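Local structure of peptide amidase (Stenotrophomonas maltophilia, 1M22) at residues A95-L101 with S146-G150; I190-A194 with T223-M227; G273-G277 with K472-M476; L447-M451 with A477-E481. The protein acts as a peptide amidase of the amidase signature family, probably hydrolysing the C-terminal amide bond of peptide amides. One frame throughout, in Å; residues are numbered along the deposited sequence.

Contact 1: A95-L101 with S146-G150; sequences ATSAGSL and SARGG
With CG of Arg-148 trans to its backbone N (chi1 180°) and the chain stretched out as far as NE, the arginine reaches along loop 95-101 to Ser-97, whose OG is rotated in between its own N and carbonyl carbon (chi1 71°) to receive it. NH1 of Arg-148 donates to OG of Ser-97 over 3.0 Å; the bond is bent, and the oxygen sits at the guanidinium edge, tilted somewhat from its plane. CB of Ala-95 lies over one face of the same group, 4.0 Å from NH2 of Arg-148. At the root of the side chain a straighter bond joins the backbone N of Arg-148 to O of Gly-99 (2.9 Å, N-H...O 163°). Gly-99 belongs to a type I' beta turn from Ser-97 to Ser-100, and its bare CA rests 3.6 Å from CB of Ser-146. Beside this polar part, CG of Leu-101 packs on CB of Ala-147 at 3.8 Å, and CD2 of Leu-101 on CA of Arg-148 at 4.0 Å. The arginine charge is met by a salt bridge from NH2 to Glu-53, while OG of Ser-97 also hydrogen-bonds Asp-87. The serine hydroxyl accepts a hydrogen bond from the arginine and probably donates one to the carboxylate of Asp-87, which would hold all three groups in their rotation.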
ATOM      1  N   ALA A  95     -16.460   7.452   8.048  1.00 12.24           N
ATOM      2  CA  ALA A  95     -17.025   6.154   7.740  1.00 11.46           C
ATOM      3  C   ALA A  95     -15.885   5.313   7.186  1.00 11.73           C
ATOM      4  O   ALA A  95     -14.837   5.843   6.814  1.00 12.44           O
ATOM      5  CB  ALA A  95     -18.128   6.289   6.696  1.00 12.62           C
ATOM      6  N   THR A  96     -16.079   4.001   7.170  1.00  9.90           N
ATOM      7  CA  THR A  96     -15.103   3.077   6.604  1.00 10.12           C
ATOM      8  C   THR A  96     -15.992   2.245   5.691  1.00 10.55           C
ATOM      9  O   THR A  96     -16.662   1.315   6.131  1.00 12.11           O
ATOM     10  CB  THR A  96     -14.439   2.206   7.686  1.00  9.62           C
ATOM     11  OG1 THR A  96     -13.685   3.047   8.570  1.00 12.39           O
ATOM     12  CG2 THR A  96     -13.491   1.199   7.046  1.00 12.26           C
ATOM     13  N   SER A  97     -15.993   2.600   4.411  1.00  9.60           N
ATOM     14  CA  SER A  97     -16.876   1.964   3.442  1.00  9.99           C
ATOM     15  C   SER A  97     -16.313   0.957   2.459  1.00  8.69           C
ATOM     16  O   SER A  97     -17.085   0.262   1.793  1.00  9.36           O
ATOM     17  CB  SER A  97     -17.569   3.050   2.619  1.00 10.36           C
ATOM     18  OG  SER A  97     -16.646   3.683   1.741  1.00 11.10           O
ATOM     19  N   ALA A  98     -14.991   0.877   2.350  1.00  8.26           N
ATOM     20  CA  ALA A  98     -14.360  -0.005   1.374  1.00  8.56           C
ATOM     21  C   ALA A  98     -14.831   0.451  -0.014  1.00  7.55           C
ATOM     22  O   ALA A  98     -14.743  -0.298  -0.985  1.00  8.14           O
ATOM     23  CB  ALA A  98     -14.759  -1.461   1.615  1.00 10.74           C
ATOM     24  N   GLY A  99     -15.334   1.684  -0.090  1.00  8.24           N
ATOM     25  CA  GLY A  99     -15.818   2.235  -1.347  1.00  8.29           C
ATOM     26  C   GLY A  99     -17.259   1.890  -1.694  1.00  9.17           C
ATOM     27  O   GLY A  99     -17.796   2.377  -2.694  1.00  9.15           O
ATOM     28  N   SER A 100     -17.893   1.065  -0.866  1.00  8.27           N
ATOM     29  CA  SER A 100     -19.269   0.630  -1.103  1.00  9.57           C
ATOM     30  C   SER A 100     -20.344   1.533  -0.507  1.00 10.86           C
ATOM     31  O   SER A 100     -20.171   2.108   0.565  1.00 11.68           O
ATOM     32  CB  SER A 100     -19.451  -0.789  -0.559  1.00 10.45           C
ATOM     33  OG  SER A 100     -20.803  -1.210  -0.653  1.00 11.31           O
ATOM     34  N   LEU A 101     -21.465   1.646  -1.212  1.00 10.06           N
ATOM     35  CA  LEU A 101     -22.574   2.455  -0.725  1.00 11.96           C
ATOM     36  C   LEU A 101     -23.239   1.771   0.472  1.00 13.51           C
ATOM     37  O   LEU A 101     -23.934   2.412   1.257  1.00 16.87           O
ATOM     38  CB  LEU A 101     -23.599   2.672  -1.840  1.00 12.64           C
ATOM     39  CG  LEU A 101     -23.137   3.577  -2.985  1.00 13.98           C
ATOM     40  CD1 LEU A 101     -24.192   3.604  -4.079  1.00 15.10           C
ATOM     41  CD2 LEU A 101     -22.880   4.980  -2.457  1.00 14.31           C
ATOM     42  N   SER A 146     -14.962   2.956  -7.301  1.00  6.89           N
ATOM     43  CA  SER A 146     -15.860   2.490  -6.252  1.00  6.76           C
ATOM     44  C   SER A 146     -17.150   3.291  -6.417  1.00  8.37           C
ATOM     45  O   SER A 146     -17.136   4.396  -6.966  1.00  8.65           O
ATOM     46  CB  SER A 146     -15.263   2.684  -4.851  1.00  8.07           C
ATOM     47  OG  SER A 146     -15.279   4.038  -4.444  1.00  7.77           O
ATOM     48  N   ALA A 147     -18.264   2.733  -5.966  1.00  8.89           N
ATOM     49  CA  ALA A 147     -19.538   3.425  -6.104  1.00  8.74           C
ATOM     50  C   ALA A 147     -19.589   4.700  -5.271  1.00 11.34           C
ATOM     51  O   ALA A 147     -20.140   5.713  -5.704  1.00 12.55           O
ATOM     52  CB  ALA A 147     -20.680   2.497  -5.710  1.00 10.92           C
ATOM     53  N   ARG A 148     -19.002   4.658  -4.080  1.00  9.53           N
ATOM     54  CA  ARG A 148     -19.014   5.817  -3.200  1.00 10.11           C
ATOM     55  C   ARG A 148     -17.964   6.868  -3.546  1.00 11.28           C
ATOM     56  O   ARG A 148     -18.203   8.064  -3.380  1.00 13.83           O
ATOM     57  CB  ARG A 148     -18.836   5.367  -1.747  1.00 11.06           C
ATOM     58  CG  ARG A 148     -18.828   6.498  -0.736  1.00 10.81           C
ATOM     59  CD  ARG A 148     -18.993   5.976   0.686  1.00 14.27           C
ATOM     60  NE  ARG A 148     -18.920   7.049   1.674  1.00 14.27           N
ATOM     61  CZ  ARG A 148     -17.848   7.321   2.411  1.00 13.46           C
ATOM     62  NH1 ARG A 148     -16.747   6.595   2.285  1.00 12.76           N
ATOM     63  NH2 ARG A 148     -17.873   8.330   3.270  1.00 14.72           N
ATOM     64  N   GLY A 149     -16.810   6.431  -4.039  1.00  8.79           N
ATOM     65  CA  GLY A 149     -15.752   7.378  -4.356  1.00  9.54           C
ATOM     66  C   GLY A 149     -15.552   7.725  -5.818  1.00  8.75           C
ATOM     67  O   GLY A 149     -14.780   8.625  -6.145  1.00  9.66           O
ATOM     68  N   GLY A 150     -16.247   7.029  -6.705  1.00  8.23           N
ATOM     69  CA  GLY A 150     -16.073   7.312  -8.114  1.00  8.08           C
ATOM     70  C   GLY A 150     -14.752   6.771  -8.627  1.00  7.76           C
ATOM     71  O   GLY A 150     -14.185   5.832  -8.062  1.00  8.11           O
TER

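Contact 2: I190-A194 with T223-M227; sequences IVCPA and TAGPM
Met-227 reaches from strand 223-227 to the first turn of helix 191-196, and Ile-190, just before that helix, answers from the other direction. From CB, which leaves the strand on the helix side, the methionine turns CG beside its backbone N (chi1 -62°), where CG lies 4.2 Å from CG2 of Ile-190. The chain runs on straight to SD and then bends at chi3 (86°), which swings the terminal methyl in against the helix start. There CE of Met-227 comes within 3.5 Å of the carbonyl O of Ile-190, 4.1 Å of CB of Ala-194 and 4.2 Å of CG of Pro-193, whose ring the methionine crosses at about a right angle. The carbonyl it meets is already engaged, since O of Ile-190 accepts from N of Ala-194 at 3.1 Å in the first helical turn. CD1 of Ile-190 in turn lies against the strand backbone, 3.6 Å from N of Gly-225 and 3.7 Å from CA of Gly-225, a glycine that lets the isoleucine come right up to the main chain. Backbone hydrogen bonds of Thr-223, Gly-225 and Met-227 tie the strand to strand 180-185, and Glu-185 of that strand accepts from N of both Ile-190 and Val-191. Since Ser-189, the nucleophile, directly precedes Ile-190, this apolar layer between helix and central sheet lies next to the Ser-cisSer-Lys site of the amidase signature fold.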
ATOM      1  N   ILE A 190      -0.432  -2.570  -2.895  1.00  5.35           N
ATOM      2  CA  ILE A 190       0.377  -1.459  -2.407  1.00  5.01           C
ATOM      3  C   ILE A 190       1.466  -1.169  -3.436  1.00  5.36           C
ATOM      4  O   ILE A 190       1.551  -0.061  -3.962  1.00  6.74           O
ATOM      5  CB  ILE A 190       1.066  -1.746  -1.047  1.00  5.00           C
ATOM      6  CG1 ILE A 190       0.050  -1.619   0.092  1.00  6.39           C
ATOM      7  CG2 ILE A 190       2.226  -0.759  -0.824  1.00  7.02           C
ATOM      8  CD1 ILE A 190       0.590  -2.037   1.443  1.00  6.99           C
ATOM      9  N   VAL A 191       2.272  -2.173  -3.765  1.00  5.68           N
ATOM     10  CA  VAL A 191       3.375  -1.940  -4.687  1.00  6.53           C
ATOM     11  C   VAL A 191       3.004  -1.578  -6.116  1.00  6.22           C
ATOM     12  O   VAL A 191       3.703  -0.789  -6.747  1.00  6.30           O
ATOM     13  CB  VAL A 191       4.381  -3.129  -4.691  1.00  6.46           C
ATOM     14  CG1 VAL A 191       4.988  -3.284  -3.304  1.00  8.24           C
ATOM     15  CG2 VAL A 191       3.697  -4.417  -5.125  1.00  9.19           C
ATOM     16  N   CYS A 192       1.905  -2.123  -6.627  1.00  6.28           N
ATOM     17  CA  CYS A 192       1.523  -1.800  -7.997  1.00  8.70           C
ATOM     18  C   CYS A 192       1.079  -0.344  -8.138  1.00  6.14           C
ATOM     19  O   CYS A 192       1.609   0.383  -8.979  1.00  6.57           O
ATOM     20  CB  CYS A 192       0.424  -2.741  -8.491  1.00  8.10           C
ATOM     21  SG  CYS A 192       0.462  -2.973 -10.277  1.00 22.03           S
ATOM     22  N   PRO A 193       0.102   0.104  -7.328  1.00  5.54           N
ATOM     23  CA  PRO A 193      -0.282   1.510  -7.497  1.00  6.01           C
ATOM     24  C   PRO A 193       0.847   2.460  -7.103  1.00  6.27           C
ATOM     25  O   PRO A 193       0.948   3.565  -7.627  1.00  6.12           O
ATOM     26  CB  PRO A 193      -1.537   1.649  -6.630  1.00  6.63           C
ATOM     27  CG  PRO A 193      -1.410   0.539  -5.621  1.00  6.60           C
ATOM     28  CD  PRO A 193      -0.825  -0.597  -6.421  1.00  6.37           C
ATOM     29  N   ALA A 194       1.711   2.041  -6.184  1.00  5.26           N
ATOM     30  CA  ALA A 194       2.820   2.907  -5.814  1.00  5.51           C
ATOM     31  C   ALA A 194       3.718   3.108  -7.042  1.00  6.03           C
ATOM     32  O   ALA A 194       4.069   4.238  -7.387  1.00  5.56           O
ATOM     33  CB  ALA A 194       3.613   2.295  -4.663  1.00  5.49           C
ATOM     34  N   THR A 223      -2.089  -7.095   4.599  1.00  5.88           N
ATOM     35  CA  THR A 223      -1.285  -6.245   5.460  1.00  6.63           C
ATOM     36  C   THR A 223      -1.335  -4.804   5.017  1.00  5.19           C
ATOM     37  O   THR A 223      -1.406  -4.500   3.823  1.00  5.82           O
ATOM     38  CB  THR A 223       0.199  -6.655   5.565  1.00  6.29           C
ATOM     39  OG1 THR A 223       0.843  -5.800   6.526  1.00  7.68           O
ATOM     40  CG2 THR A 223       0.907  -6.519   4.228  1.00  8.37           C
ATOM     41  N   ALA A 224      -1.338  -3.916   5.998  1.00  5.90           N
ATOM     42  CA  ALA A 224      -1.306  -2.495   5.726  1.00  5.79           C
ATOM     43  C   ALA A 224       0.169  -2.173   5.515  1.00  6.85           C
ATOM     44  O   ALA A 224       1.056  -2.942   5.910  1.00  6.25           O
ATOM     45  CB  ALA A 224      -1.855  -1.711   6.908  1.00  6.77           C
ATOM     46  N   GLY A 225       0.437  -1.039   4.888  1.00  5.44           N
ATOM     47  CA  GLY A 225       1.810  -0.649   4.649  1.00  6.26           C
ATOM     48  C   GLY A 225       1.879   0.806   4.253  1.00  5.80           C
ATOM     49  O   GLY A 225       0.885   1.377   3.799  1.00  5.94           O
ATOM     50  N   PRO A 226       3.045   1.437   4.405  1.00  4.52           N
ATOM     51  CA  PRO A 226       3.208   2.848   4.054  1.00  6.35           C
ATOM     52  C   PRO A 226       3.375   3.124   2.568  1.00  5.04           C
ATOM     53  O   PRO A 226       3.877   2.294   1.810  1.00  6.85           O
ATOM     54  CB  PRO A 226       4.449   3.246   4.839  1.00  8.34           C
ATOM     55  CG  PRO A 226       5.284   2.009   4.754  1.00  8.90           C
ATOM     56  CD  PRO A 226       4.278   0.897   5.007  1.00  6.88           C
ATOM     57  N   MET A 227       2.934   4.310   2.172  1.00  6.42           N
ATOM     58  CA  MET A 227       3.061   4.796   0.808  1.00  6.37           C
ATOM     59  C   MET A 227       3.569   6.222   1.005  1.00  5.93           C
ATOM     60  O   MET A 227       2.990   7.009   1.760  1.00  6.89           O
ATOM     61  CB  MET A 227       1.711   4.714   0.101  1.00  8.59           C
ATOM     62  CG  MET A 227       1.247   3.256   0.024  1.00  9.79           C
ATOM     63  SD  MET A 227      -0.335   2.923  -0.763  1.00 11.01           S
ATOM     64  CE  MET A 227       0.141   2.813  -2.496  1.00 10.19           C
TER

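Contact 3: G273-G277 with K472-M476; sequences GKRIG and KLIEM
Lys-274 and Met-476 make the main apolar contact, the aliphatic part of the lysine passing slantwise over the thioether. CG of Lys-274 lies 3.9 Å from SD of Met-476 and equally near CG of Met-476. A bend at chi2 of the lysine (-62°) folds its chain over the methionine instead of letting it run straight on. CE of Lys-274 then comes to rest 3.7 Å from CG of Lys-472, one helical turn before Met-476. Ile-276 also points the end of its side chain at the methyl of Met-476, tip to tip, but the modelled approach is too short for carbons and its exact geometry is doubtful. The charged part is slighter. NZ of Lys-274 forms a weak salt bridge with OE1 of Glu-475 at 3.4 Å, the two side chains meeting at about a right angle, and each has a firmer partner outside the pair: NZ bonds O of Gly-270, and OE2 of Glu-475 pairs with Arg-265. The ammonium of Lys-472 turns away to a salt bridge with Asp-411, and the two ammonium nitrogens, NZ of Lys-274 and NZ of Lys-472, stand 7.0 Å apart. Helix 470-484 thus lies over the start of strand 275-279, which sits in the large sheet between strands 412-416 and 306-310; Leu-271, just before the strand, touches both Ile-276 and Met-476, and Leu-473 on the same helix reaches Ala-412.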
ATOM      1  N   GLY A 273      28.429  -4.746  -0.311  1.00 14.55           N
ATOM      2  CA  GLY A 273      28.529  -6.137   0.091  1.00 14.22           C
ATOM      3  C   GLY A 273      27.272  -6.963  -0.101  1.00 14.84           C
ATOM      4  O   GLY A 273      27.278  -8.169   0.146  1.00 16.98           O
ATOM      5  N   LYS A 274      26.190  -6.330  -0.541  1.00 11.73           N
ATOM      6  CA  LYS A 274      24.940  -7.047  -0.746  1.00 10.95           C
ATOM      7  C   LYS A 274      24.962  -7.850  -2.038  1.00  8.75           C
ATOM      8  O   LYS A 274      25.731  -7.559  -2.952  1.00 10.91           O
ATOM      9  CB  LYS A 274      23.759  -6.073  -0.787  1.00 11.56           C
ATOM     10  CG  LYS A 274      23.501  -5.310   0.502  1.00 12.72           C
ATOM     11  CD  LYS A 274      23.147  -6.244   1.651  1.00 13.85           C
ATOM     12  CE  LYS A 274      22.507  -5.482   2.804  1.00 15.98           C
ATOM     13  NZ  LYS A 274      23.346  -4.349   3.284  1.00 17.35           N
ATOM     14  N   ARG A 275      24.109  -8.866  -2.098  1.00  8.97           N
ATOM     15  CA  ARG A 275      23.994  -9.714  -3.274  1.00  8.33           C
ATOM     16  C   ARG A 275      22.531  -9.684  -3.693  1.00  7.74           C
ATOM     17  O   ARG A 275      21.636  -9.971  -2.897  1.00  8.83           O
ATOM     18  CB  ARG A 275      24.454 -11.137  -2.948  1.00  8.86           C
ATOM     19  CG  ARG A 275      25.947 -11.229  -2.626  1.00 10.72           C
ATOM     20  CD  ARG A 275      26.350 -12.644  -2.232  1.00  9.55           C
ATOM     21  NE  ARG A 275      26.018 -13.603  -3.279  1.00  9.78           N
ATOM     22  CZ  ARG A 275      26.688 -13.738  -4.418  1.00  9.36           C
ATOM     23  NH1 ARG A 275      27.747 -12.977  -4.665  1.00 11.95           N
ATOM     24  NH2 ARG A 275      26.280 -14.618  -5.321  1.00 11.84           N
ATOM     25  N   ILE A 276      22.298  -9.327  -4.951  1.00  7.78           N
ATOM     26  CA  ILE A 276      20.949  -9.195  -5.479  1.00  9.15           C
ATOM     27  C   ILE A 276      20.700 -10.049  -6.712  1.00  8.12           C
ATOM     28  O   ILE A 276      21.556 -10.163  -7.588  1.00  9.53           O
ATOM     29  CB  ILE A 276      20.671  -7.719  -5.852  1.00  9.76           C
ATOM     30  CG1 ILE A 276      20.738  -6.848  -4.601  1.00 12.46           C
ATOM     31  CG2 ILE A 276      19.322  -7.586  -6.546  1.00 11.40           C
ATOM     32  CD1 ILE A 276      20.612  -5.362  -4.887  1.00 14.83           C
ATOM     33  N   GLY A 277      19.513 -10.643  -6.771  1.00  7.42           N
ATOM     34  CA  GLY A 277      19.142 -11.442  -7.917  1.00  8.46           C
ATOM     35  C   GLY A 277      18.143 -10.681  -8.775  1.00  9.49           C
ATOM     36  O   GLY A 277      17.070 -10.304  -8.297  1.00 10.04           O
ATOM     37  N   LYS A 472      16.825  -4.798   6.158  1.00  8.44           N
ATOM     38  CA  LYS A 472      17.753  -4.947   5.043  1.00  9.95           C
ATOM     39  C   LYS A 472      17.178  -4.384   3.746  1.00  8.25           C
ATOM     40  O   LYS A 472      17.886  -3.735   2.973  1.00  8.88           O
ATOM     41  CB  LYS A 472      18.108  -6.425   4.846  1.00 14.82           C
ATOM     42  CG  LYS A 472      19.118  -6.675   3.736  1.00 20.66           C
ATOM     43  CD  LYS A 472      19.266  -8.159   3.424  1.00 25.60           C
ATOM     44  CE  LYS A 472      19.815  -8.941   4.605  1.00 26.79           C
ATOM     45  NZ  LYS A 472      19.967 -10.387   4.272  1.00 26.75           N
ATOM     46  N   LEU A 473      15.896  -4.631   3.498  1.00  7.69           N
ATOM     47  CA  LEU A 473      15.279  -4.120   2.280  1.00  8.54           C
ATOM     48  C   LEU A 473      15.291  -2.600   2.264  1.00  7.32           C
ATOM     49  O   LEU A 473      15.512  -1.986   1.224  1.00  7.58           O
ATOM     50  CB  LEU A 473      13.840  -4.622   2.141  1.00 10.30           C
ATOM     51  CG  LEU A 473      13.664  -6.107   1.822  1.00 10.98           C
ATOM     52  CD1 LEU A 473      12.187  -6.399   1.591  1.00 13.89           C
ATOM     53  CD2 LEU A 473      14.473  -6.475   0.582  1.00 11.59           C
ATOM     54  N   ILE A 474      15.058  -1.992   3.422  1.00  8.40           N
ATOM     55  CA  ILE A 474      15.061  -0.540   3.510  1.00  8.50           C
ATOM     56  C   ILE A 474      16.461   0.017   3.252  1.00  8.78           C
ATOM     57  O   ILE A 474      16.613   1.006   2.533  1.00  8.58           O
ATOM     58  CB  ILE A 474      14.530  -0.073   4.881  1.00  8.15           C
ATOM     59  CG1 ILE A 474      13.017  -0.301   4.932  1.00  8.62           C
ATOM     60  CG2 ILE A 474      14.858   1.403   5.107  1.00 10.29           C
ATOM     61  CD1 ILE A 474      12.389  -0.066   6.292  1.00  9.70           C
ATOM     62  N   GLU A 475      17.482  -0.620   3.824  1.00  8.53           N
ATOM     63  CA  GLU A 475      18.862  -0.177   3.617  1.00 10.00           C
ATOM     64  C   GLU A 475      19.196  -0.182   2.130  1.00  8.25           C
ATOM     65  O   GLU A 475      19.775   0.770   1.604  1.00  8.43           O
ATOM     66  CB  GLU A 475      19.870  -1.110   4.295  1.00 15.08           C
ATOM     67  CG  GLU A 475      19.724  -1.321   5.780  1.00 19.24           C
ATOM     68  CD  GLU A 475      20.843  -2.194   6.328  1.00 17.65           C
ATOM     69  OE1 GLU A 475      21.158  -3.229   5.693  1.00 21.11           O
ATOM     70  OE2 GLU A 475      21.404  -1.852   7.389  1.00 22.93           O
ATOM     71  N   MET A 476      18.851  -1.278   1.461  1.00  7.39           N
ATOM     72  CA  MET A 476      19.140  -1.423   0.043  1.00  7.44           C
ATOM     73  C   MET A 476      18.348  -0.458  -0.829  1.00  6.39           C
ATOM     74  O   MET A 476      18.901   0.170  -1.737  1.00  7.67           O
ATOM     75  CB  MET A 476      18.889  -2.873  -0.378  1.00  8.31           C
ATOM     76  CG  MET A 476      19.858  -3.843   0.295  1.00  9.79           C
ATOM     77  SD  MET A 476      19.623  -5.581  -0.120  1.00 15.05           S
ATOM     78  CE  MET A 476      20.232  -5.619  -1.706  1.00 13.64           C
TER

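Contact 4: L447-M451 with A477-E481; sequences LTVPM and AYAYE
Val-449 and Tyr-480 slide past each other in opposite directions, the valine from strand 446-454 and the tyrosine from helix 470-484. Strand and helix run almost exactly parallel here, with 4° between their directions and 9.3 Å between their axes, a gap filled mainly by side chains. Val-449 splits its two methyls between helix positions: CG2 packs on CB of Ala-477 at 3.8 Å, whereas CG1 stands at the edge of the Tyr-480 ring, 4.0 Å from CD2, and equally near CB of Glu-481. Swung trans to its backbone N (chi1 166°), the phenol extends past the valine to the end of the segment. O of Pro-450 is likewise at the ring edge, 3.9 Å from CE2 of Tyr-480. Met-451 crosses the tyrosine obliquely, with its CB tight against the phenol oxygen, 3.1 Å from OH of Tyr-480. Back at the other end, CD2 of Leu-447 reaches CB of Ala-477, also at 3.8 Å, so that both branched side chains bear on this one methyl from the strand side. Helix 289-302 and strand 457-464 both add contacts to Met-451 and Tyr-480. The interface is therefore held by apolar and van der Waals contact rather than by polar bonds: the buried Glu-481 meets Val-449 with the root of its side chain and carries its carboxylate off to the backbone N of Val-231.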
ATOM      1  N   LEU A 447       9.059  -3.982  -1.576  1.00  6.62           N
ATOM      2  CA  LEU A 447       9.180  -2.531  -1.542  1.00  7.52           C
ATOM      3  C   LEU A 447       9.518  -2.021  -2.933  1.00  8.77           C
ATOM      4  O   LEU A 447      10.474  -2.492  -3.552  1.00  9.76           O
ATOM      5  CB  LEU A 447      10.306  -2.172  -0.562  1.00  9.30           C
ATOM      6  CG  LEU A 447      10.576  -0.760  -0.037  1.00  9.54           C
ATOM      7  CD1 LEU A 447      11.677  -0.827   1.018  1.00 11.40           C
ATOM      8  CD2 LEU A 447      10.985   0.157  -1.172  1.00 10.88           C
ATOM      9  N   THR A 448       8.735  -1.067  -3.432  1.00  4.74           N
ATOM     10  CA  THR A 448       9.002  -0.505  -4.749  1.00  5.53           C
ATOM     11  C   THR A 448       9.514   0.927  -4.618  1.00  4.57           C
ATOM     12  O   THR A 448       9.029   1.695  -3.789  1.00  5.75           O
ATOM     13  CB  THR A 448       7.737  -0.540  -5.657  1.00  4.65           C
ATOM     14  OG1 THR A 448       8.069  -0.030  -6.956  1.00  6.25           O
ATOM     15  CG2 THR A 448       6.609   0.288  -5.061  1.00  6.45           C
ATOM     16  N   VAL A 449      10.513   1.258  -5.433  1.00  5.50           N
ATOM     17  CA  VAL A 449      11.126   2.586  -5.460  1.00  6.58           C
ATOM     18  C   VAL A 449      11.111   3.100  -6.899  1.00  5.97           C
ATOM     19  O   VAL A 449      11.414   2.357  -7.829  1.00  7.00           O
ATOM     20  CB  VAL A 449      12.606   2.543  -4.990  1.00  8.06           C
ATOM     21  CG1 VAL A 449      13.200   3.950  -4.993  1.00 10.27           C
ATOM     22  CG2 VAL A 449      12.699   1.922  -3.611  1.00 10.66           C
ATOM     23  N   PRO A 450      10.754   4.376  -7.100  1.00  6.26           N
ATOM     24  CA  PRO A 450      10.729   4.927  -8.460  1.00  6.22           C
ATOM     25  C   PRO A 450      12.073   4.754  -9.167  1.00  7.70           C
ATOM     26  O   PRO A 450      13.121   5.024  -8.579  1.00  7.92           O
ATOM     27  CB  PRO A 450      10.401   6.395  -8.224  1.00  6.77           C
ATOM     28  CG  PRO A 450       9.510   6.342  -7.024  1.00  6.17           C
ATOM     29  CD  PRO A 450      10.228   5.352  -6.128  1.00  6.99           C
ATOM     30  N   MET A 451      12.051   4.307 -10.420  1.00  7.31           N
ATOM     31  CA  MET A 451      13.299   4.138 -11.149  1.00  8.80           C
ATOM     32  C   MET A 451      13.317   4.843 -12.502  1.00  8.99           C
ATOM     33  O   MET A 451      14.268   4.706 -13.269  1.00 12.16           O
ATOM     34  CB  MET A 451      13.633   2.652 -11.320  1.00 10.58           C
ATOM     35  CG  MET A 451      12.842   1.902 -12.365  1.00 12.10           C
ATOM     36  SD  MET A 451      13.734   0.381 -12.788  1.00 12.07           S
ATOM     37  CE  MET A 451      15.146   1.051 -13.424  1.00 23.07           C
ATOM     38  N   ALA A 477      17.056  -0.334  -0.547  1.00  6.65           N
ATOM     39  CA  ALA A 477      16.191   0.560  -1.305  1.00  7.26           C
ATOM     40  C   ALA A 477      16.620   2.015  -1.124  1.00  6.47           C
ATOM     41  O   ALA A 477      16.629   2.792  -2.076  1.00  6.62           O
ATOM     42  CB  ALA A 477      14.743   0.375  -0.865  1.00  7.41           C
ATOM     43  N   TYR A 478      16.976   2.384   0.101  1.00  6.74           N
ATOM     44  CA  TYR A 478      17.415   3.745   0.377  1.00  6.13           C
ATOM     45  C   TYR A 478      18.713   4.049  -0.370  1.00  7.14           C
ATOM     46  O   TYR A 478      18.854   5.105  -0.986  1.00  7.36           O
ATOM     47  CB  TYR A 478      17.632   3.936   1.877  1.00  8.44           C
ATOM     48  CG  TYR A 478      18.079   5.327   2.258  1.00  7.14           C
ATOM     49  CD1 TYR A 478      17.184   6.398   2.246  1.00  7.94           C
ATOM     50  CD2 TYR A 478      19.401   5.576   2.628  1.00  8.18           C
ATOM     51  CE1 TYR A 478      17.594   7.683   2.596  1.00  7.62           C
ATOM     52  CE2 TYR A 478      19.821   6.859   2.979  1.00  8.69           C
ATOM     53  CZ  TYR A 478      18.913   7.905   2.960  1.00  9.24           C
ATOM     54  OH  TYR A 478      19.313   9.177   3.309  1.00 12.00           O
ATOM     55  N   ALA A 479      19.664   3.122  -0.312  1.00  6.55           N
ATOM     56  CA  ALA A 479      20.944   3.312  -0.990  1.00  7.18           C
ATOM     57  C   ALA A 479      20.735   3.497  -2.491  1.00  7.65           C
ATOM     58  O   ALA A 479      21.399   4.315  -3.126  1.00  8.84           O
ATOM     59  CB  ALA A 479      21.856   2.122  -0.725  1.00  8.65           C
ATOM     60  N   TYR A 480      19.814   2.728  -3.063  1.00  6.94           N
ATOM     61  CA  TYR A 480      19.522   2.842  -4.487  1.00  6.43           C
ATOM     62  C   TYR A 480      18.877   4.196  -4.783  1.00  7.02           C
ATOM     63  O   TYR A 480      19.267   4.900  -5.717  1.00  7.50           O
ATOM     64  CB  TYR A 480      18.567   1.730  -4.935  1.00  7.70           C
ATOM     65  CG  TYR A 480      17.978   1.989  -6.303  1.00  6.78           C
ATOM     66  CD1 TYR A 480      18.742   1.829  -7.458  1.00  7.76           C
ATOM     67  CD2 TYR A 480      16.683   2.489  -6.436  1.00  8.69           C
ATOM     68  CE1 TYR A 480      18.234   2.171  -8.711  1.00  8.53           C
ATOM     69  CE2 TYR A 480      16.168   2.834  -7.680  1.00  8.63           C
ATOM     70  CZ  TYR A 480      16.946   2.675  -8.810  1.00  9.85           C
ATOM     71  OH  TYR A 480      16.442   3.055 -10.033  1.00 12.83           O
ATOM     72  N   GLU A 481      17.886   4.552  -3.976  1.00  6.69           N
ATOM     73  CA  GLU A 481      17.165   5.802  -4.141  1.00  7.32           C
ATOM     74  C   GLU A 481      18.066   7.027  -4.050  1.00  7.19           C
ATOM     75  O   GLU A 481      17.943   7.965  -4.842  1.00  7.72           O
ATOM     76  CB  GLU A 481      16.076   5.898  -3.076  1.00  8.04           C
ATOM     77  CG  GLU A 481      15.276   7.181  -3.116  1.00 10.52           C
ATOM     78  CD  GLU A 481      14.571   7.447  -1.803  1.00  9.59           C
ATOM     79  OE1 GLU A 481      15.265   7.523  -0.767  1.00 11.87           O
ATOM     80  OE2 GLU A 481      13.331   7.577  -1.804  1.00  9.91           O
TER

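Overall arrangement
Contacts 2, 3 and 4 all bear on the same large mixed sheet, whereas contact 1 joins two loops on the far side of the chain's centre from contacts 3 and 4, its centre 39 Å from that of contact 3. Contact 2 lies near the middle: the side chain of Ile-190 is about 6 Å from that of active-site Lys-86, and in contact 1 that of Ser-146 is about 9 Å from that of active-site Ser-165, so the two contacts approach the active site separately, their nearest atoms about 12 Å apart. Contacts 2 and 4 touch where CB of Ala-194 meets CG2 of Thr-448 at 3.6 Å. Contacts 3 and 4 share helix 470-484, with centres 11 Å apart.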